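Type III restriction-modification enzyme EcoP15I Mod subunit (Escherichia coli, PDB 4ZCF) methylates the adenine at position five of 5'-CAGCAG-3' in DNA, on one strand, with S-adenosyl-L-methionine, and joins the Res subunit for DNA restriction. Local coordinates at residues Q319-P324 with K343-G348; E327-D332 with R350-T355; K364-D369 with E376-A381. All coordinates share one frame; numbering follows the deposited sequence.

In the fold
The three contacts lie close together, far from the centre of the chain, in a DNA-binding part that is probably the target recognition domain of this beta-class methyltransferase. Contact 1 is buried, largely beside DNA, with the second subunit touching its turn; contact 2 is partly buried, and contact 3 is a surface contact. Contact 1 lies within the long connection between strand 313-318 and helix 353-361; contact 2 joins that connection to the start of the helix. Their segments alternate, and their centres are about 9 Å apart. Both meet bases and phosphates through polar groups. Contact 3 is held mainly by strand pairing. Leu377 of contact 3 touches Val321 of contact 1 and Phe351 of contact 2.

Contact 1. Residues Q319-P324 with K343-G348; sequences QSVHNP and KQPLMG. With nucleotides of chain D.
Lys343 NZ is gripped by two acceptors. One is OP1 of DC4 of chain D, with NZ to OP1 at 2.8 Å, and the other is Asn372 O. The lysine chain bends near its end to reach this phosphate. Residues 319-324 lie along the bases of the same strand. Gln319 is extended beyond CG, and its OE1 accepts from DC4 N4 at 2.7 Å. Its NE2 is bonded to Glu376 OE2, which fixes which way round the amide lies. Gln319 O accepts from N6 of DA5 of chain D at 2.8 Å. His322 CG sits between the backbone N and the carbonyl carbon (chi1 64°). One ring face lies over DA5 N7, toward the ring rim. At the ring edge, in plane, NE2 donates to N7 of DG6 of chain D at 2.8 Å.

Residues 345-348 form a type I beta turn beside this row. Leu346 N donates to DA5 OP2 at 3.1 Å. Gly348 O accepts a weak bond from Asn323 N at 3.1 Å. The Pro345 ring packs on the other segment, with its CB 3.7 Å from His322 CB and its CG 4.0 Å from Val321 CG1. Asn323 ND2 bonds Lys326 O, while OD1 takes N4 of another cytosine of the bound DNA. Thr411 of the second subunit packs on Leu346 and Met347.

The two segments thus divide the work. One meets base groups of the major-groove edge, and the other holds the backbone phosphates. As the donor to guanine N7, His322 NE2 bears a hydrogen, and this alone does not require a charged ring.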
loop_
_atom_site.group_PDB
_atom_site.type_symbol
_atom_site.label_atom_id
_atom_site.label_comp_id
_atom_site.label_asym_id
_atom_site.label_seq_id
_atom_site.Cartn_x
_atom_site.Cartn_y
_atom_site.Cartn_z
ATOM N N GLN A 319 13.222 -2.214 -33.357
ATOM C CA GLN A 319 13.894 -0.932 -33.565
ATOM C C GLN A 319 14.017 -0.258 -32.227
ATOM O O GLN A 319 13.650 0.909 -32.062
ATOM C CB GLN A 319 13.066 -0.103 -34.559
ATOM C CG GLN A 319 12.798 -0.914 -35.838
ATOM C CD GLN A 319 11.796 -0.335 -36.779
ATOM O OE1 GLN A 319 10.934 0.511 -36.439
ATOM N NE2 GLN A 319 11.901 -0.804 -38.005
ATOM N N SER A 320 14.621 -1.011 -31.293
ATOM C CA SER A 320 14.755 -0.777 -29.854
ATOM C C SER A 320 16.200 -0.960 -29.364
ATOM O O SER A 320 16.488 -1.765 -28.474
ATOM C CB SER A 320 13.833 -1.749 -29.137
ATOM O OG SER A 320 12.535 -1.629 -29.693
ATOM N N VAL A 321 17.082 -0.153 -29.923
ATOM C CA VAL A 321 18.525 -0.162 -29.701
ATOM C C VAL A 321 19.000 1.214 -29.219
ATOM O O VAL A 321 20.038 1.342 -28.577
ATOM C CB VAL A 321 19.119 -0.640 -31.066
ATOM C CG1 VAL A 321 20.165 0.298 -31.665
ATOM C CG2 VAL A 321 19.555 -2.106 -31.029
ATOM N N HIS A 322 18.176 2.222 -29.472
ATOM C CA HIS A 322 18.393 3.627 -29.161
ATOM C C HIS A 322 18.229 3.992 -27.680
ATOM O O HIS A 322 17.486 3.334 -26.939
ATOM C CB HIS A 322 17.485 4.505 -30.067
ATOM C CG HIS A 322 16.008 4.318 -29.863
ATOM N ND1 HIS A 322 15.389 3.089 -30.094
ATOM C CD2 HIS A 322 15.069 5.222 -29.509
ATOM C CE1 HIS A 322 14.106 3.285 -29.854
ATOM N NE2 HIS A 322 13.864 4.556 -29.501
ATOM N N ASN A 323 18.853 5.095 -27.286
ATOM C CA ASN A 323 18.796 5.557 -25.911
ATOM C C ASN A 323 17.690 6.630 -25.684
ATOM O O ASN A 323 17.737 7.700 -26.306
ATOM C CB ASN A 323 20.185 6.062 -25.457
ATOM C CG ASN A 323 20.290 6.355 -23.987
ATOM O OD1 ASN A 323 20.187 5.469 -23.145
ATOM N ND2 ASN A 323 20.484 7.610 -23.653
ATOM N N PRO A 324 16.738 6.374 -24.739
ATOM C CA PRO A 324 15.684 7.365 -24.458
ATOM C C PRO A 324 16.141 8.638 -23.760
ATOM O O PRO A 324 16.950 8.596 -22.836
ATOM C CB PRO A 324 14.733 6.598 -23.540
ATOM C CG PRO A 324 15.618 5.608 -22.834
ATOM C CD PRO A 324 16.575 5.167 -23.893
ATOM N N LYS A 343 24.961 2.901 -39.049
ATOM C CA LYS A 343 24.434 4.202 -38.645
ATOM C C LYS A 343 24.001 4.143 -37.177
ATOM O O LYS A 343 23.342 3.187 -36.743
ATOM C CB LYS A 343 23.291 4.679 -39.546
ATOM C CG LYS A 343 22.927 6.162 -39.330
ATOM C CD LYS A 343 21.869 6.671 -40.316
ATOM C CE LYS A 343 20.432 6.344 -39.932
ATOM N NZ LYS A 343 19.713 5.582 -40.997
ATOM N N GLN A 344 24.455 5.134 -36.419
ATOM C CA GLN A 344 24.225 5.254 -35.001
ATOM C C GLN A 344 22.923 6.008 -34.706
ATOM O O GLN A 344 22.660 7.037 -35.347
ATOM C CB GLN A 344 25.410 5.997 -34.381
ATOM C CG GLN A 344 26.201 5.189 -33.372
ATOM C CD GLN A 344 27.289 6.033 -32.752
ATOM O OE1 GLN A 344 27.175 7.266 -32.640
ATOM N NE2 GLN A 344 28.376 5.388 -32.338
ATOM N N PRO A 345 22.119 5.572 -33.699
ATOM C CA PRO A 345 20.911 6.343 -33.340
ATOM C C PRO A 345 21.300 7.750 -32.897
ATOM O O PRO A 345 22.411 7.941 -32.408
ATOM C CB PRO A 345 20.327 5.550 -32.162
ATOM C CG PRO A 345 20.884 4.198 -32.291
ATOM C CD PRO A 345 22.269 4.393 -32.827
ATOM N N LEU A 346 20.402 8.727 -33.074
ATOM C CA LEU A 346 20.614 10.138 -32.711
ATOM C C LEU A 346 21.129 10.343 -31.293
ATOM O O LEU A 346 21.910 11.257 -31.073
ATOM C CB LEU A 346 19.315 10.937 -32.945
ATOM C CG LEU A 346 19.165 12.337 -32.316
ATOM C CD1 LEU A 346 19.879 13.392 -33.133
ATOM C CD2 LEU A 346 17.692 12.693 -32.124
ATOM N N MET A 347 20.702 9.492 -30.337
ATOM C CA MET A 347 21.062 9.570 -28.912
ATOM C C MET A 347 22.075 8.501 -28.509
ATOM O O MET A 347 22.400 8.366 -27.322
ATOM C CB MET A 347 19.795 9.460 -28.032
ATOM C CG MET A 347 18.758 10.530 -28.270
ATOM S SD MET A 347 19.423 12.198 -28.069
ATOM C CE MET A 347 17.952 13.114 -28.300
ATOM N N GLY A 348 22.595 7.788 -29.499
ATOM C CA GLY A 348 23.546 6.701 -29.288
ATOM C C GLY A 348 22.805 5.458 -28.845
ATOM O O GLY A 348 21.572 5.458 -28.818
ATOM P P DA D 5 17.009 9.451 -35.602
ATOM O OP1 DA D 5 17.398 10.803 -36.095
ATOM O OP2 DA D 5 18.078 8.538 -35.091
ATOM O "O5'" DA D 5 15.885 9.625 -34.467
ATOM C "C5'" DA D 5 14.796 10.523 -34.510
ATOM C "C4'" DA D 5 13.786 10.242 -33.405
ATOM O "O4'" DA D 5 13.105 8.970 -33.583
ATOM C "C3'" DA D 5 14.303 10.236 -31.973
ATOM O "O3'" DA D 5 13.554 11.228 -31.292
ATOM C "C2'" DA D 5 14.066 8.812 -31.461
ATOM C "C1'" DA D 5 12.917 8.338 -32.335
ATOM N N9 DA D 5 12.835 6.893 -32.532
ATOM C C8 DA D 5 13.875 6.030 -32.670
ATOM N N7 DA D 5 13.506 4.772 -32.783
ATOM C C5 DA D 5 12.126 4.790 -32.681
ATOM C C6 DA D 5 11.138 3.775 -32.741
ATOM N N6 DA D 5 11.432 2.470 -32.900
ATOM N N1 DA D 5 9.834 4.139 -32.584
ATOM C C2 DA D 5 9.558 5.438 -32.446
ATOM N N3 DA D 5 10.407 6.471 -32.364
ATOM C C4 DA D 5 11.691 6.094 -32.504
ATOM P P DC D 4 16.635 3.603 -39.555
ATOM O OP1 DC D 4 17.873 3.596 -40.371
ATOM O OP2 DC D 4 16.361 2.451 -38.668
ATOM O "O5'" DC D 4 16.530 4.977 -38.728
ATOM C "C5'" DC D 4 15.925 6.096 -39.338
ATOM C "C4'" DC D 4 15.346 7.112 -38.376
ATOM O "O4'" DC D 4 13.947 6.856 -38.109
ATOM C "C3'" DC D 4 16.028 7.336 -37.035
ATOM O "O3'" DC D 4 16.158 8.758 -36.792
ATOM C "C2'" DC D 4 15.071 6.633 -36.070
ATOM C "C1'" DC D 4 13.704 6.852 -36.709
ATOM N N1 DC D 4 12.678 5.775 -36.451
ATOM C C2 DC D 4 11.330 6.113 -36.268
ATOM O O2 DC D 4 11.002 7.297 -36.182
ATOM N N3 DC D 4 10.419 5.117 -36.099
ATOM C C4 DC D 4 10.794 3.832 -36.084
ATOM N N4 DC D 4 9.860 2.894 -35.890
ATOM C C5 DC D 4 12.148 3.457 -36.329
ATOM C C6 DC D 4 13.034 4.448 -36.499
ATOM P P DG D 6 13.523 11.541 -29.717
ATOM O OP1 DG D 6 13.584 13.013 -29.530
ATOM O OP2 DG D 6 14.494 10.685 -28.993
ATOM O "O5'" DG D 6 12.032 10.996 -29.448
ATOM C "C5'" DG D 6 10.811 11.685 -29.863
ATOM C "C4'" DG D 6 9.559 10.991 -29.346
ATOM O "O4'" DG D 6 9.521 9.699 -29.989
ATOM C "C3'" DG D 6 9.566 10.638 -27.857
ATOM O "O3'" DG D 6 9.038 11.676 -27.055
ATOM C "C2'" DG D 6 8.723 9.371 -27.757
ATOM C "C1'" DG D 6 8.987 8.727 -29.101
ATOM N N9 DG D 6 9.825 7.549 -29.098
ATOM C C8 DG D 6 11.191 7.465 -29.219
ATOM N N7 DG D 6 11.641 6.228 -29.238
ATOM C C5 DG D 6 10.482 5.435 -29.111
ATOM C C6 DG D 6 10.279 4.016 -29.095
ATOM O O6 DG D 6 11.111 3.096 -29.132
ATOM N N1 DG D 6 8.934 3.664 -28.963
ATOM C C2 DG D 6 7.893 4.559 -28.802
ATOM N N2 DG D 6 6.651 4.037 -28.608
ATOM N N3 DG D 6 8.069 5.882 -28.838
ATOM C C4 DG D 6 9.366 6.254 -28.987
#

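Contact 2. Residues E327-D332 with R350-T355; sequences EGYRYD and RFPLDT. With nucleotides of chain E.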
loop_
_atom_site.group_PDB
_atom_site.type_symbol
_atom_site.label_atom_id
_atom_site.label_comp_id
_atom_site.label_asym_id
_atom_site.label_seq_id
_atom_site.Cartn_x
_atom_site.Cartn_y
_atom_site.Cartn_z
ATOM N N GLU A 327 21.802 11.410 -23.775
ATOM C CA GLU A 327 22.973 10.879 -24.455
ATOM C C GLU A 327 23.265 9.470 -23.916
ATOM O O GLU A 327 23.219 9.257 -22.702
ATOM C CB GLU A 327 24.170 11.810 -24.218
ATOM C CG GLU A 327 24.792 12.341 -25.498
ATOM C CD GLU A 327 25.517 11.299 -26.325
ATOM O OE1 GLU A 327 26.413 10.613 -25.781
ATOM O OE2 GLU A 327 25.178 11.162 -27.520
ATOM N N GLY A 328 23.556 8.536 -24.821
ATOM C CA GLY A 328 23.832 7.145 -24.470
ATOM C C GLY A 328 25.253 6.659 -24.679
ATOM O O GLY A 328 26.219 7.381 -24.413
ATOM N N TYR A 329 25.377 5.399 -25.118
ATOM C CA TYR A 329 26.654 4.729 -25.374
ATOM C C TYR A 329 27.048 4.928 -26.832
ATOM O O TYR A 329 26.247 4.677 -27.725
ATOM C CB TYR A 329 26.568 3.221 -25.033
ATOM C CG TYR A 329 26.109 2.941 -23.615
ATOM C CD1 TYR A 329 27.017 2.936 -22.556
ATOM C CD2 TYR A 329 24.761 2.724 -23.323
ATOM C CE1 TYR A 329 26.597 2.713 -21.245
ATOM C CE2 TYR A 329 24.329 2.514 -22.010
ATOM C CZ TYR A 329 25.254 2.510 -20.975
ATOM O OH TYR A 329 24.860 2.283 -19.683
ATOM N N ARG A 330 28.277 5.396 -27.070
ATOM C CA ARG A 330 28.795 5.627 -28.413
ATOM C C ARG A 330 29.959 4.675 -28.707
ATOM O O ARG A 330 30.949 4.646 -27.973
ATOM C CB ARG A 330 29.207 7.094 -28.581
ATOM C CG ARG A 330 28.097 8.099 -28.282
ATOM C CD ARG A 330 27.194 8.294 -29.477
ATOM N NE ARG A 330 26.248 9.396 -29.303
ATOM C CZ ARG A 330 25.387 9.779 -30.239
ATOM N NH1 ARG A 330 25.361 9.164 -31.417
ATOM N NH2 ARG A 330 24.554 10.792 -30.014
ATOM N N TYR A 331 29.800 3.847 -29.739
ATOM C CA TYR A 331 30.790 2.862 -30.185
ATOM C C TYR A 331 30.434 2.380 -31.597
ATOM O O TYR A 331 29.344 2.677 -32.078
ATOM C CB TYR A 331 30.943 1.682 -29.182
ATOM C CG TYR A 331 29.640 1.011 -28.815
ATOM C CD1 TYR A 331 29.073 0.046 -29.640
ATOM C CD2 TYR A 331 28.964 1.349 -27.643
ATOM C CE1 TYR A 331 27.854 -0.548 -29.324
ATOM C CE2 TYR A 331 27.740 0.765 -27.323
ATOM C CZ TYR A 331 27.182 -0.172 -28.175
ATOM O OH TYR A 331 25.990 -0.772 -27.871
ATOM N N ASP A 332 31.342 1.648 -32.251
ATOM C CA ASP A 332 31.128 1.155 -33.605
ATOM C C ASP A 332 30.623 -0.280 -33.641
ATOM O O ASP A 332 31.247 -1.170 -33.054
ATOM C CB ASP A 332 32.423 1.256 -34.454
ATOM C CG ASP A 332 32.888 2.639 -34.892
ATOM O OD1 ASP A 332 32.206 3.637 -34.558
ATOM O OD2 ASP A 332 33.939 2.723 -35.562
ATOM N N ARG A 350 21.603 2.138 -26.189
ATOM C CA ARG A 350 21.067 1.880 -24.835
ATOM C C ARG A 350 21.875 0.765 -24.142
ATOM O O ARG A 350 21.739 0.566 -22.927
ATOM C CB ARG A 350 19.573 1.468 -24.877
ATOM C CG ARG A 350 19.292 0.083 -25.521
ATOM C CD ARG A 350 17.836 -0.294 -25.538
ATOM N NE ARG A 350 17.020 0.742 -26.174
ATOM C CZ ARG A 350 15.697 0.707 -26.276
ATOM N NH1 ARG A 350 15.010 -0.313 -25.772
ATOM N NH2 ARG A 350 15.046 1.706 -26.854
ATOM N N PHE A 351 22.656 0.000 -24.942
ATOM C CA PHE A 351 23.467 -1.126 -24.494
ATOM C C PHE A 351 24.924 -0.755 -24.396
ATOM O O PHE A 351 25.416 -0.125 -25.330
ATOM C CB PHE A 351 23.365 -2.307 -25.481
ATOM C CG PHE A 351 21.984 -2.862 -25.698
ATOM C CD1 PHE A 351 21.394 -3.696 -24.750
ATOM C CD2 PHE A 351 21.277 -2.574 -26.861
ATOM C CE1 PHE A 351 20.105 -4.200 -24.944
ATOM C CE2 PHE A 351 19.994 -3.098 -27.064
ATOM C CZ PHE A 351 19.418 -3.906 -26.097
ATOM N N PRO A 352 25.661 -1.194 -23.338
ATOM C CA PRO A 352 27.123 -0.981 -23.319
ATOM C C PRO A 352 27.753 -1.948 -24.332
ATOM O O PRO A 352 27.154 -2.988 -24.596
ATOM C CB PRO A 352 27.523 -1.393 -21.889
ATOM C CG PRO A 352 26.251 -1.590 -21.127
ATOM C CD PRO A 352 25.229 -1.964 -22.155
ATOM N N LEU A 353 28.939 -1.635 -24.902
ATOM C CA LEU A 353 29.623 -2.529 -25.861
ATOM C C LEU A 353 29.635 -3.990 -25.387
ATOM O O LEU A 353 29.356 -4.892 -26.178
ATOM C CB LEU A 353 31.065 -2.073 -26.113
ATOM C CG LEU A 353 31.490 -1.921 -27.588
ATOM C CD1 LEU A 353 32.847 -1.251 -27.701
ATOM C CD2 LEU A 353 31.474 -3.253 -28.344
ATOM N N ASP A 354 29.926 -4.205 -24.088
ATOM C CA ASP A 354 29.977 -5.496 -23.418
ATOM C C ASP A 354 28.691 -6.294 -23.680
ATOM O O ASP A 354 28.781 -7.466 -24.049
ATOM C CB ASP A 354 30.188 -5.287 -21.918
ATOM N N THR A 355 27.494 -5.648 -23.530
ATOM C CA THR A 355 26.188 -6.279 -23.801
ATOM C C THR A 355 25.953 -6.409 -25.297
ATOM O O THR A 355 25.395 -7.418 -25.737
ATOM C CB THR A 355 25.046 -5.535 -23.131
ATOM O OG1 THR A 355 25.375 -5.338 -21.755
ATOM C CG2 THR A 355 23.696 -6.280 -23.266
ATOM P P DC E 13 22.305 -3.482 -20.176
ATOM O OP1 DC E 13 23.411 -4.447 -20.008
ATOM O OP2 DC E 13 22.357 -2.533 -21.316
ATOM O "O5'" DC E 13 20.961 -4.304 -20.349
ATOM C "C5'" DC E 13 20.089 -3.686 -21.352
ATOM C "C4'" DC E 13 19.087 -2.683 -20.782
ATOM O "O4'" DC E 13 19.573 -1.349 -20.463
ATOM C "C3'" DC E 13 17.954 -2.298 -21.687
ATOM O "O3'" DC E 13 17.246 -3.479 -22.059
ATOM C "C2'" DC E 13 17.239 -1.428 -20.658
ATOM C "C1'" DC E 13 18.401 -0.662 -20.024
ATOM N N1 DC E 13 18.353 0.853 -20.224
ATOM C C2 DC E 13 17.245 1.610 -19.754
ATOM O O2 DC E 13 16.319 1.068 -19.137
ATOM N N3 DC E 13 17.245 2.969 -19.906
ATOM C C4 DC E 13 18.264 3.592 -20.510
ATOM N N4 DC E 13 18.200 4.928 -20.616
ATOM C C5 DC E 13 19.390 2.858 -20.996
ATOM C C6 DC E 13 19.390 1.516 -20.849
ATOM P P DG E 15 10.956 -6.050 -22.897
ATOM O OP1 DG E 15 10.128 -6.746 -21.885
ATOM O OP2 DG E 15 12.290 -6.586 -23.272
ATOM O "O5'" DG E 15 10.161 -5.781 -24.270
ATOM C "C5'" DG E 15 8.740 -5.558 -24.250
ATOM C "C4'" DG E 15 8.229 -4.657 -25.368
ATOM O "O4'" DG E 15 8.747 -3.308 -25.214
ATOM C "C3'" DG E 15 8.511 -5.084 -26.824
ATOM O "O3'" DG E 15 7.392 -4.744 -27.643
ATOM C "C2'" DG E 15 9.673 -4.180 -27.210
ATOM C "C1'" DG E 15 9.226 -2.907 -26.483
ATOM N N9 DG E 15 10.241 -1.885 -26.379
ATOM C C8 DG E 15 11.600 -2.085 -26.484
ATOM N N7 DG E 15 12.274 -0.991 -26.302
ATOM C C5 DG E 15 11.301 0.010 -26.172
ATOM C C6 DG E 15 11.449 1.401 -25.938
ATOM O O6 DG E 15 12.526 2.032 -25.958
ATOM N N1 DG E 15 10.218 2.064 -25.768
ATOM C C2 DG E 15 8.992 1.429 -25.778
ATOM N N2 DG E 15 7.899 2.191 -25.618
ATOM N N3 DG E 15 8.845 0.117 -25.944
ATOM C C4 DG E 15 10.030 -0.530 -26.168
ATOM P P DA E 12 26.682 0.387 -17.082
ATOM O OP1 DA E 12 27.468 -0.802 -16.663
ATOM O OP2 DA E 12 27.188 1.236 -18.197
ATOM O "O5'" DA E 12 25.238 -0.179 -17.433
ATOM C "C5'" DA E 12 24.546 -1.128 -16.642
ATOM C "C4'" DA E 12 23.119 -1.226 -17.146
ATOM O "O4'" DA E 12 22.403 0.006 -16.847
ATOM C "C3'" DA E 12 22.961 -1.445 -18.647
ATOM O "O3'" DA E 12 22.118 -2.579 -18.866
ATOM C "C2'" DA E 12 22.398 -0.105 -19.136
ATOM C "C1'" DA E 12 21.546 0.284 -17.937
ATOM N N9 DA E 12 21.033 1.654 -17.820
ATOM C C8 DA E 12 21.614 2.823 -18.213
ATOM N N7 DA E 12 20.890 3.887 -17.919
ATOM C C5 DA E 12 19.724 3.388 -17.352
ATOM C C6 DA E 12 18.545 3.987 -16.828
ATOM N N6 DA E 12 18.265 5.305 -16.838
ATOM N N1 DA E 12 17.597 3.174 -16.320
ATOM C C2 DA E 12 17.771 1.848 -16.365
ATOM N N3 DA E 12 18.837 1.192 -16.793
ATOM C C4 DA E 12 19.803 2.017 -17.270
#
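Tyr331 CG sits between the backbone N and the carbonyl carbon (chi1 53°), and Tyr329 CG lies anti to the carbonyl carbon (chi1 -55°). These torsions turn both rings onto residues 350-353. Tyr331 OH donates to Phe351 O at 2.7 Å. That oxygen lies at the ring edge, in the ring plane. The hydroxyl stands above the carbonyl plane. Leu353 CG lies over one face of the same ring, 4.0 Å from its centroid, as a CH-pi contact. Pro352 backs one face of Tyr329, with its N over the ring centre. Tyr329 OH then donates to OP2 of DA12 of chain E at 3.0 Å.

The CB of Arg350 points away from residues 327-332. The side chain then bends at chi3 and meets DG15 of chain E edge-on, with NH1 to N7 at 2.9 Å and NH2 to O6 at 2.7 Å. This paired bond is the classic way to read guanine. Arg350 NE is hydrogen-bonded to His322 O. Thr355 OG1 donates to OP1 of DC13 of chain E at 2.8 Å.

Pro352 is the N-cap of helix 353-361. Tyr331 packs on Met356 and Phe351 on Leu359, so the loop after strand 313-318 packs along this helix.

Contact 3. Residues K364-D369 with E376-A381; sequences KIIFGD and ELKVYA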
loop_
_atom_site.group_PDB
_atom_site.type_symbol
_atom_site.label_atom_id
_atom_site.label_comp_id
_atom_site.label_asym_id
_atom_site.label_seq_id
_atom_site.Cartn_x
_atom_site.Cartn_y
_atom_site.Cartn_z
ATOM N N LYS A 364 21.343 -12.063 -32.296
ATOM C CA LYS A 364 20.083 -11.399 -31.980
ATOM C C LYS A 364 19.945 -10.135 -32.817
ATOM O O LYS A 364 18.883 -9.510 -32.805
ATOM C CB LYS A 364 20.035 -11.035 -30.481
ATOM C CG LYS A 364 20.167 -12.222 -29.539
ATOM C CD LYS A 364 18.849 -12.665 -28.914
ATOM C CE LYS A 364 19.021 -13.814 -27.944
ATOM N NZ LYS A 364 19.830 -13.428 -26.747
ATOM N N ILE A 365 21.019 -9.758 -33.543
ATOM C CA ILE A 365 21.069 -8.544 -34.356
ATOM C C ILE A 365 20.672 -8.697 -35.830
ATOM O O ILE A 365 21.195 -9.564 -36.536
ATOM C CB ILE A 365 22.432 -7.842 -34.164
ATOM C CG1 ILE A 365 22.760 -7.607 -32.660
ATOM C CG2 ILE A 365 22.548 -6.560 -34.978
ATOM C CD1 ILE A 365 21.694 -6.888 -31.791
ATOM N N ILE A 366 19.768 -7.807 -36.287
ATOM C CA ILE A 366 19.288 -7.676 -37.667
ATOM C C ILE A 366 19.995 -6.446 -38.294
ATOM O O ILE A 366 19.825 -5.325 -37.821
ATOM C CB ILE A 366 17.726 -7.587 -37.758
ATOM C CG1 ILE A 366 17.037 -8.806 -37.095
ATOM C CG2 ILE A 366 17.261 -7.415 -39.218
ATOM C CD1 ILE A 366 15.539 -8.674 -36.911
ATOM N N PHE A 367 20.815 -6.680 -39.332
ATOM C CA PHE A 367 21.538 -5.639 -40.064
ATOM C C PHE A 367 20.790 -5.324 -41.344
ATOM O O PHE A 367 20.060 -6.180 -41.854
ATOM C CB PHE A 367 22.948 -6.124 -40.423
ATOM C CG PHE A 367 23.909 -6.205 -39.264
ATOM C CD1 PHE A 367 24.602 -5.077 -38.834
ATOM C CD2 PHE A 367 24.145 -7.410 -38.621
ATOM C CE1 PHE A 367 25.504 -5.151 -37.761
ATOM C CE2 PHE A 367 25.054 -7.487 -37.558
ATOM C CZ PHE A 367 25.723 -6.357 -37.131
ATOM N N GLY A 368 20.978 -4.109 -41.857
ATOM C CA GLY A 368 20.418 -3.704 -43.142
ATOM C C GLY A 368 21.248 -4.253 -44.296
ATOM O O GLY A 368 22.236 -4.967 -44.075
ATOM N N ASP A 369 20.866 -3.929 -45.548
ATOM C CA ASP A 369 21.621 -4.379 -46.721
ATOM C C ASP A 369 22.990 -3.668 -46.793
ATOM O O ASP A 369 23.864 -4.092 -47.543
ATOM C CB ASP A 369 20.801 -4.215 -48.015
ATOM C CG ASP A 369 19.540 -5.071 -48.066
ATOM O OD1 ASP A 369 19.658 -6.322 -47.957
ATOM O OD2 ASP A 369 18.431 -4.494 -48.235
ATOM N N GLU A 376 18.656 -3.617 -35.576
ATOM C CA GLU A 376 17.426 -4.030 -34.925
ATOM C C GLU A 376 17.709 -5.305 -34.138
ATOM O O GLU A 376 18.738 -5.961 -34.345
ATOM C CB GLU A 376 16.316 -4.273 -35.972
ATOM C CG GLU A 376 15.925 -3.034 -36.761
ATOM C CD GLU A 376 14.939 -3.229 -37.900
ATOM O OE1 GLU A 376 14.449 -4.368 -38.088
ATOM O OE2 GLU A 376 14.654 -2.233 -38.605
ATOM N N LEU A 377 16.780 -5.650 -33.242
ATOM C CA LEU A 377 16.827 -6.865 -32.434
ATOM C C LEU A 377 15.765 -7.871 -32.894
ATOM O O LEU A 377 14.593 -7.518 -33.049
ATOM C CB LEU A 377 16.615 -6.518 -30.961
ATOM C CG LEU A 377 17.819 -5.993 -30.239
ATOM C CD1 LEU A 377 17.411 -4.963 -29.205
ATOM C CD2 LEU A 377 18.594 -7.138 -29.594
ATOM N N LYS A 378 16.173 -9.111 -33.131
ATOM C CA LYS A 378 15.244 -10.161 -33.539
ATOM C C LYS A 378 14.471 -10.615 -32.300
ATOM O O LYS A 378 15.054 -11.050 -31.289
ATOM C CB LYS A 378 15.996 -11.312 -34.218
ATOM C CG LYS A 378 15.116 -12.279 -34.977
ATOM C CD LYS A 378 15.966 -13.129 -35.860
ATOM C CE LYS A 378 15.281 -14.389 -36.304
ATOM N NZ LYS A 378 16.099 -15.148 -37.307
ATOM N N VAL A 379 13.151 -10.414 -32.358
ATOM C CA VAL A 379 12.232 -10.725 -31.264
ATOM C C VAL A 379 11.079 -11.530 -31.840
ATOM O O VAL A 379 10.376 -11.026 -32.705
ATOM C CB VAL A 379 11.767 -9.420 -30.528
ATOM C CG1 VAL A 379 10.609 -9.688 -29.570
ATOM C CG2 VAL A 379 12.929 -8.745 -29.793
ATOM N N TYR A 380 10.907 -12.787 -31.362
ATOM C CA TYR A 380 9.860 -13.739 -31.765
ATOM C C TYR A 380 8.577 -13.572 -30.974
ATOM O O TYR A 380 8.614 -13.440 -29.753
ATOM C CB TYR A 380 10.351 -15.179 -31.574
ATOM C CG TYR A 380 11.311 -15.666 -32.632
ATOM C CD1 TYR A 380 12.685 -15.470 -32.501
ATOM C CD2 TYR A 380 10.856 -16.381 -33.736
ATOM C CE1 TYR A 380 13.579 -15.960 -33.451
ATOM C CE2 TYR A 380 11.738 -16.850 -34.709
ATOM C CZ TYR A 380 13.100 -16.660 -34.550
ATOM O OH TYR A 380 13.969 -17.149 -35.498
ATOM N N ALA A 381 7.446 -13.682 -31.663
ATOM C CA ALA A 381 6.092 -13.589 -31.122
ATOM C C ALA A 381 5.784 -14.543 -29.933
ATOM O O ALA A 381 4.928 -14.229 -29.102
ATOM C CB ALA A 381 5.092 -13.818 -32.240
#
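This is a beta hairpin, strand 365-366 against strand 376-380, at one side of a four-stranded antiparallel sheet. Three backbone bonds tie it. Lys378 N donates nearly straight to Lys364 O at 2.8 Å. Ile366 and Glu376 form a hydrogen-bonded pair, with Ile366 N to Glu376 O at 2.9 Å and Glu376 N to Ile366 O at 3.1 Å.

Ile365 and Leu377 form the non-hydrogen-bonded pair and share one face. Ile365 CG1 and Leu377 CG both lie anti to the carbonyl carbon. Ile365 is also turned at chi2 (-52°), and its CD1 lies 3.8 Å from Leu377 CD2. The two side chains lie side by side and point the same way. Helix 353-361 packs on Ile365 through Met356, Leu359 and Leu360. Ile365 CG2 lies over one face of Phe367, toward the ring rim.

Ile366 and Glu376 point to the other face, with their CB atoms 4.0 Å apart. Ile366 has CG1 anti to the carbonyl carbon (chi1 -57°) and an extended end (chi2 169°). This carries CD1 diagonally across to Lys378, 3.7 Å from its CA, where the two side chains cross at about a right angle. At Ile366 an alanine would remove CG1, CG2 and CD1, and would probably lose the apolar cover over the base of Lys378.

Lys378 is fully extended, so that NZ forms a salt bridge with Asp310 OD2 and a cation-pi contact with Tyr315. Glu376, also extended, forms a salt bridge from OE2 to Lys373 NZ. Lys364 O also meets the CA-H of Leu377, with CA to O at 3.4 Å.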